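Local coordinates for putative NAD(P)H-flavin oxidoreductase (Streptococcus pyogenes serotype M1, PDB 2HAY), which binds FMN and probably uses NAD(P)H to reduce flavins or related acceptors, as a member of the nitroreductase family, at the interface of chains A and B. Numbering follows the deposited sequence. Chains: chain A/B, Putative NAD(P)H-flavin oxidoreductase.

The three contacts belong to one two-fold symmetric dimer interface, and the C-alpha centres of each pair are about 19 Å apart. Contacts 1 and 3 share the long helix, 137-161 in chain A and 137-162 in chain B: contact 1 uses its first turns together with flanking residues, contact 3 its later turns. Contact 2 lies apart from this helix pair, where the C-terminal region of chain A, at A:Lys214, reaches over chain B. Paired helices thus form the middle of the interface and an exchanged terminal segment secures its periphery, next to the FMN-binding A:Arg213.

Contact 1: the interface of chains A and B. Residues chain A 138, 142, 145-146, 174; chain B 131, 139, 142, 146.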
loop_
_atom_site.group_PDB
_atom_site.type_symbol
_atom_site.label_atom_id
_atom_site.label_comp_id
_atom_site.label_asym_id
_atom_site.label_seq_id
_atom_site.Cartn_x
_atom_site.Cartn_y
_atom_site.Cartn_z
ATOM N N ARG A 138 4.585 -16.817 6.481
ATOM C CA ARG A 138 4.888 -15.413 6.794
ATOM C C ARG A 138 4.915 -14.559 5.498
ATOM O O ARG A 138 4.344 -13.459 5.470
ATOM C CB ARG A 138 6.208 -15.280 7.585
ATOM C CG ARG A 138 6.853 -13.873 7.605
ATOM C CD ARG A 138 6.103 -13.006 8.553
ATOM N NE ARG A 138 6.568 -11.621 8.693
ATOM C CZ ARG A 138 7.323 -11.170 9.699
ATOM N NH1 ARG A 138 7.822 -12.006 10.596
ATOM N NH2 ARG A 138 7.631 -9.884 9.774
ATOM N N ASP A 142 2.519 -11.666 4.470
ATOM C CA ASP A 142 3.078 -10.354 4.111
ATOM C C ASP A 142 2.602 -9.881 2.720
ATOM O O ASP A 142 2.443 -8.691 2.513
ATOM C CB ASP A 142 4.592 -10.400 4.198
ATOM C CG ASP A 142 5.104 -10.194 5.631
ATOM O OD1 ASP A 142 4.321 -9.692 6.493
ATOM O OD2 ASP A 142 6.294 -10.519 5.888
ATOM N N ALA A 145 -0.988 -8.715 3.227
ATOM C CA ALA A 145 -0.810 -7.478 3.967
ATOM C C ALA A 145 -0.397 -6.271 3.080
ATOM O O ALA A 145 -0.870 -5.151 3.302
ATOM C CB ALA A 145 0.170 -7.673 5.128
ATOM N N LYS A 146 0.478 -6.491 2.104
ATOM C CA LYS A 146 0.906 -5.453 1.142
ATOM C C LYS A 146 -0.292 -4.896 0.388
ATOM O O LYS A 146 -0.339 -3.701 0.133
ATOM C CB LYS A 146 1.897 -6.014 0.104
ATOM C CG LYS A 146 3.325 -6.175 0.547
ATOM C CD LYS A 146 4.048 -7.130 -0.425
ATOM C CE LYS A 146 5.471 -7.387 -0.023
ATOM N NZ LYS A 146 6.232 -8.229 -0.988
ATOM N N TYR A 174 2.201 -6.941 17.290
ATOM C CA TYR A 174 1.260 -7.637 16.400
ATOM C C TYR A 174 0.575 -8.859 17.014
ATOM O O TYR A 174 -0.642 -9.035 16.883
ATOM C CB TYR A 174 1.913 -7.947 15.043
ATOM C CG TYR A 174 1.843 -6.768 14.087
ATOM C CD1 TYR A 174 2.572 -5.606 14.340
ATOM C CD2 TYR A 174 1.025 -6.797 12.960
ATOM C CE1 TYR A 174 2.492 -4.491 13.503
ATOM C CE2 TYR A 174 0.941 -5.693 12.093
ATOM C CZ TYR A 174 1.690 -4.543 12.375
ATOM O OH TYR A 174 1.603 -3.421 11.569
HETATM N N MSE B 131 7.117 -6.709 15.293
HETATM C CA MSE B 131 6.992 -7.233 13.919
HETATM C C MSE B 131 7.780 -8.524 13.670
HETATM O O MSE B 131 7.622 -9.144 12.618
HETATM C CB MSE B 131 7.427 -6.173 12.902
HETATM C CG MSE B 131 6.501 -4.953 12.823
HETATM SE SE MSE B 131 6.002 -4.515 10.978
HETATM C CE MSE B 131 4.968 -6.139 10.828
ATOM N N ALA B 139 11.739 -10.809 5.447
ATOM C CA ALA B 139 10.679 -10.075 6.151
ATOM C C ALA B 139 10.950 -8.563 6.136
ATOM O O ALA B 139 10.052 -7.764 5.978
ATOM C CB ALA B 139 10.490 -10.593 7.610
ATOM N N ASP B 142 10.199 -7.287 2.744
ATOM C CA ASP B 142 8.751 -7.275 2.529
ATOM C C ASP B 142 8.134 -6.106 3.305
ATOM O O ASP B 142 7.185 -5.480 2.841
ATOM C CB ASP B 142 8.130 -8.631 2.882
ATOM C CG ASP B 142 8.227 -9.641 1.732
ATOM O OD1 ASP B 142 8.314 -9.230 0.556
ATOM O OD2 ASP B 142 8.177 -10.861 1.980
ATOM N N LYS B 146 6.117 -3.211 1.526
ATOM C CA LYS B 146 4.757 -2.795 1.948
ATOM C C LYS B 146 4.569 -1.303 1.846
ATOM O O LYS B 146 3.508 -0.846 1.388
ATOM C CB LYS B 146 4.434 -3.203 3.373
ATOM C CG LYS B 146 4.185 -4.688 3.578
ATOM C CD LYS B 146 4.043 -5.026 5.039
ATOM C CE LYS B 146 3.934 -6.522 5.209
ATOM N NZ LYS B 146 3.854 -6.904 6.652
HETATM O O HOH W 1 7.989 -11.925 4.574
HETATM O O HOH W 2 7.500 -8.401 6.823
#
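The aliphatic stems of A:Lys146 and B:Lys146 meet at about a right angle, with their CG atoms in a tight contact of 3.5 Å. Beside them the CB of A:Ala145 touches the CE of B:Lys146. A second apolar spot lies further along, where the CE methyl of the selenomethionine B:Met131 rests over a ring face of A:Tyr174, 4.0 Å from CZ and toward the rim. In a third place, to one side of both, the methyl of B:Ala139 packs against one face of the A:Arg138 guanidinium, toward its rim.

Both lysines place CG beside the backbone N (chi1 -79° in chain A and -73° in chain B) and run extended beyond it, which carries each ammonium to the other chain's aspartate. The resulting salt bridges are reciprocal: B:Lys146 NZ lies 2.8 Å from A:Asp142 OD1, and A:Lys146 NZ lies 2.8 Å from B:Asp142 OD1. Each ammonium comes from above the carboxylate plane. The other oxygen of A:Asp142, OD2, takes the NE of A:Arg138 at 3.0 Å on its syn side but well out of the carboxylate plane, and this same-chain bridge steadies the arginine, whose NH2 makes a weak hydrogen bond to B:Met131 O. One water joins OD2 of A:Asp142 to OD2 of B:Asp142, and another joins the former oxygen to B:Ala139 O; with the lysines, they probably ease the approach of the two carboxylates.

The site pairs the early turns of helices 137-161 and 137-162, with helix 174-183 contributing A:Tyr174 at its start.

Contact 2: the interface of chains A and B. Residues chain A 213-214; chain B 51-52, 91, 107.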
loop_
_atom_site.group_PDB
_atom_site.type_symbol
_atom_site.label_atom_id
_atom_site.label_comp_id
_atom_site.label_asym_id
_atom_site.label_seq_id
_atom_site.Cartn_x
_atom_site.Cartn_y
_atom_site.Cartn_z
ATOM N N ARG A 213 11.147 15.059 3.724
ATOM C CA ARG A 213 11.369 13.949 2.791
ATOM C C ARG A 213 12.814 14.008 2.326
ATOM O O ARG A 213 13.450 15.065 2.368
ATOM C CB ARG A 213 10.411 14.043 1.591
ATOM C CG ARG A 213 8.922 13.730 1.903
ATOM C CD ARG A 213 8.666 12.291 2.382
ATOM N NE ARG A 213 7.252 11.959 2.626
ATOM C CZ ARG A 213 6.581 12.250 3.745
ATOM N NH1 ARG A 213 7.168 12.894 4.747
ATOM N NH2 ARG A 213 5.307 11.893 3.872
ATOM N N LYS A 214 13.340 12.878 1.870
ATOM C CA LYS A 214 14.579 12.900 1.101
ATOM C C LYS A 214 14.458 13.892 -0.083
ATOM O O LYS A 214 13.348 14.111 -0.580
ATOM C CB LYS A 214 14.864 11.515 0.538
ATOM C CG LYS A 214 15.121 10.436 1.561
ATOM C CD LYS A 214 15.511 9.164 0.837
ATOM C CE LYS A 214 15.828 8.042 1.812
ATOM N NZ LYS A 214 16.057 6.774 1.079
ATOM N N LEU B 51 11.146 6.281 6.949
ATOM C CA LEU B 51 12.341 5.692 6.363
ATOM C C LEU B 51 12.500 6.061 4.881
ATOM O O LEU B 51 13.611 6.304 4.431
ATOM C CB LEU B 51 12.311 4.160 6.496
ATOM C CG LEU B 51 13.594 3.474 5.973
ATOM C CD1 LEU B 51 14.818 3.914 6.777
ATOM C CD2 LEU B 51 13.434 1.980 6.050
ATOM N N GLU B 52 11.393 6.061 4.128
ATOM C CA GLU B 52 11.447 6.336 2.683
ATOM C C GLU B 52 12.481 5.426 1.997
ATOM O O GLU B 52 13.272 5.881 1.147
ATOM C CB GLU B 52 11.779 7.812 2.406
ATOM C CG GLU B 52 10.898 8.812 3.088
ATOM C CD GLU B 52 11.477 10.197 2.994
ATOM O OE1 GLU B 52 11.885 10.770 4.045
ATOM O OE2 GLU B 52 11.559 10.709 1.861
ATOM N N GLU B 91 14.078 -0.793 -0.409
ATOM C CA GLU B 91 15.406 -1.019 0.209
ATOM C C GLU B 91 15.496 -2.374 0.925
ATOM O O GLU B 91 14.539 -2.783 1.588
ATOM C CB GLU B 91 15.685 0.054 1.250
ATOM C CG GLU B 91 16.576 1.148 0.795
ATOM C CD GLU B 91 16.638 2.355 1.764
ATOM O OE1 GLU B 91 16.512 2.170 2.994
ATOM O OE2 GLU B 91 16.820 3.505 1.276
ATOM N N ARG B 107 17.750 13.121 9.145
ATOM C CA ARG B 107 16.928 13.916 8.231
ATOM C C ARG B 107 15.943 14.797 8.960
ATOM O O ARG B 107 15.628 15.887 8.501
ATOM C CB ARG B 107 16.098 13.007 7.299
ATOM C CG ARG B 107 16.785 12.589 6.032
ATOM C CD ARG B 107 15.797 12.324 4.881
ATOM N NE ARG B 107 14.898 11.184 5.082
ATOM C CZ ARG B 107 15.267 9.901 5.075
ATOM N NH1 ARG B 107 16.555 9.564 4.933
ATOM N NH2 ARG B 107 14.353 8.946 5.258
HETATM O O HOH W 3 16.103 4.937 3.326
#
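Two firm hydrogen bonds tie A:Lys214 to B:Glu52, one at each end of the lysine. Its backbone N donates to the syn lone pair of the carboxylate OE2 of B:Glu52 at 2.8 Å, and its ammonium NZ reaches the backbone O of the same residue at 2.9 Å, from above the carbonyl plane. The lysine is extended beyond CG and runs antiparallel to the glutamate side chain, which lets it span both acceptors.

The charged contacts are looser. NZ forms a long, weak salt bridge of 3.4 Å to OE2 of B:Glu91; a water bonded to both groups and to B:Leu51 O bridges them as well. Within chain B, the NE of B:Arg107 makes a salt bridge of 3.2 Å with B:Glu52 OE1, so the carboxylate is addressed from both chains.

Van der Waals packing completes the patch. The CG of A:Lys214 sits over the centre of the B:Arg107 guanidinium face, 3.6 Å from CZ. A:Arg213 lays its CD against the B:Glu52 carboxylate, with CD and OE2 3.3 Å apart, while its own guanidinium points away.

By fastening the segment that follows the FMN-binding A:Arg213 to the partner chain, the site probably helps to shape the flavin pocket as well as the dimer.

Contact 3: the interface of chains A and B. Residues chain A 150, 153-154, 157-158; chain B 153-154, 157.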
loop_
_atom_site.group_PDB
_atom_site.type_symbol
_atom_site.label_atom_id
_atom_site.label_comp_id
_atom_site.label_asym_id
_atom_site.label_seq_id
_atom_site.Cartn_x
_atom_site.Cartn_y
_atom_site.Cartn_z
ATOM N N ILE A 150 -2.262 -0.534 -0.164
ATOM C CA ILE A 150 -2.898 0.167 -1.272
ATOM C C ILE A 150 -4.181 0.874 -0.810
ATOM O O ILE A 150 -4.407 2.046 -1.131
ATOM C CB ILE A 150 -3.258 -0.787 -2.445
ATOM C CG1 ILE A 150 -2.014 -1.479 -3.026
ATOM C CG2 ILE A 150 -4.022 -0.008 -3.588
ATOM C CD1 ILE A 150 -2.350 -2.573 -4.065
ATOM N N GLY A 153 -3.373 3.787 1.490
ATOM C CA GLY A 153 -3.058 5.015 0.725
ATOM C C GLY A 153 -4.305 5.653 0.114
ATOM O O GLY A 153 -4.487 6.874 0.201
ATOM N N ASN A 154 -5.170 4.842 -0.498
ATOM C CA ASN A 154 -6.477 5.326 -1.008
ATOM C C ASN A 154 -7.381 5.991 0.065
ATOM O O ASN A 154 -7.995 7.000 -0.198
ATOM C CB ASN A 154 -7.238 4.196 -1.724
ATOM C CG ASN A 154 -6.574 3.785 -3.034
ATOM O OD1 ASN A 154 -5.862 4.579 -3.646
ATOM N ND2 ASN A 154 -6.828 2.561 -3.484
HETATM N N MSE A 157 -5.660 9.458 1.064
HETATM C CA MSE A 157 -5.831 10.452 0.014
HETATM C C MSE A 157 -7.275 10.988 -0.049
HETATM O O MSE A 157 -7.474 12.191 -0.200
HETATM C CB MSE A 157 -5.444 9.897 -1.361
HETATM C CG MSE A 157 -5.791 10.883 -2.493
HETATM SE SE MSE A 157 -4.559 12.416 -2.444
HETATM C CE MSE A 157 -3.168 11.417 -3.370
ATOM N N THR A 158 -8.249 10.078 0.008
ATOM C CA THR A 158 -9.668 10.434 0.079
ATOM C C THR A 158 -9.912 11.357 1.292
ATOM O O THR A 158 -10.480 12.427 1.142
ATOM C CB THR A 158 -10.528 9.164 0.171
ATOM O OG1 THR A 158 -10.265 8.345 -0.980
ATOM C CG2 THR A 158 -12.041 9.502 0.217
ATOM N N GLY B 153 -0.846 3.188 -4.245
ATOM C CA GLY B 153 -2.181 3.701 -4.041
ATOM C C GLY B 153 -2.306 5.188 -4.342
ATOM O O GLY B 153 -3.236 5.603 -5.041
ATOM N N ASN B 154 -1.383 5.988 -3.801
ATOM C CA ASN B 154 -1.442 7.430 -4.016
ATOM C C ASN B 154 -1.231 7.804 -5.467
ATOM O O ASN B 154 -1.894 8.695 -5.971
ATOM C CB ASN B 154 -0.469 8.181 -3.094
ATOM C CG ASN B 154 -0.964 8.215 -1.656
ATOM O OD1 ASN B 154 -0.214 7.954 -0.703
ATOM N ND2 ASN B 154 -2.244 8.511 -1.492
HETATM N N MSE B 157 -4.554 6.876 -7.436
HETATM C CA MSE B 157 -5.635 7.832 -7.144
HETATM C C MSE B 157 -5.405 9.176 -7.837
HETATM O O MSE B 157 -6.328 9.746 -8.444
HETATM C CB MSE B 157 -5.830 8.038 -5.631
HETATM C CG MSE B 157 -6.972 9.011 -5.289
HETATM SE SE MSE B 157 -8.703 8.426 -6.001
HETATM C CE MSE B 157 -9.019 7.051 -4.666
HETATM O O HOH W 4 -5.676 3.735 -5.982
#
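At A:Gly153 and B:Gly153 both backbones are regular helix, and their CA atoms lie only 5.0 Å apart, a close approach permitted by the lack of side chains. The neighbouring asparagines reach across this crossing. In B:Asn154 the amide turns its ND2 toward A:Gly153 O (chi2 134°), giving a weak hydrogen bond of 3.3 Å; the same nitrogen lies 3.5 Å from CB of A:Met157. The twin interaction is modelled differently: OD1 of A:Asn154 faces B:Gly153 O at 3.1 Å, although both atoms can only accept. With chi2 at -25°, this amide is turned nearly half a circle from its counterpart and may have been built flipped; exchanging its O and N would supply a donor for that carbonyl. A water near the A:Asn154 amide also lies 3.2 Å from B:Gly153 O.

Farther along, the selenomethionines A:Met157 and B:Met157 cross, touching through their CG atoms at 3.6 Å. In each, CG stands anti to the backbone N (chi1 173° in chain A), and the chain then bends twice, bringing CE against the partner helix: that of A:Met157 comes 3.6 Å from ND2 of B:Asn154, that of B:Met157 near OG1 of A:Thr158. This OG1 donates to the backbone O of A:Asn154 at 2.8 Å, a bond within the helix that fixes the threonine hydroxyl.

The crossing holds the two long helices together at the heart of the dimer; since A:Ile150 and its copy also belong to the FMN pocket, it probably helps to position the cofactor-binding walls.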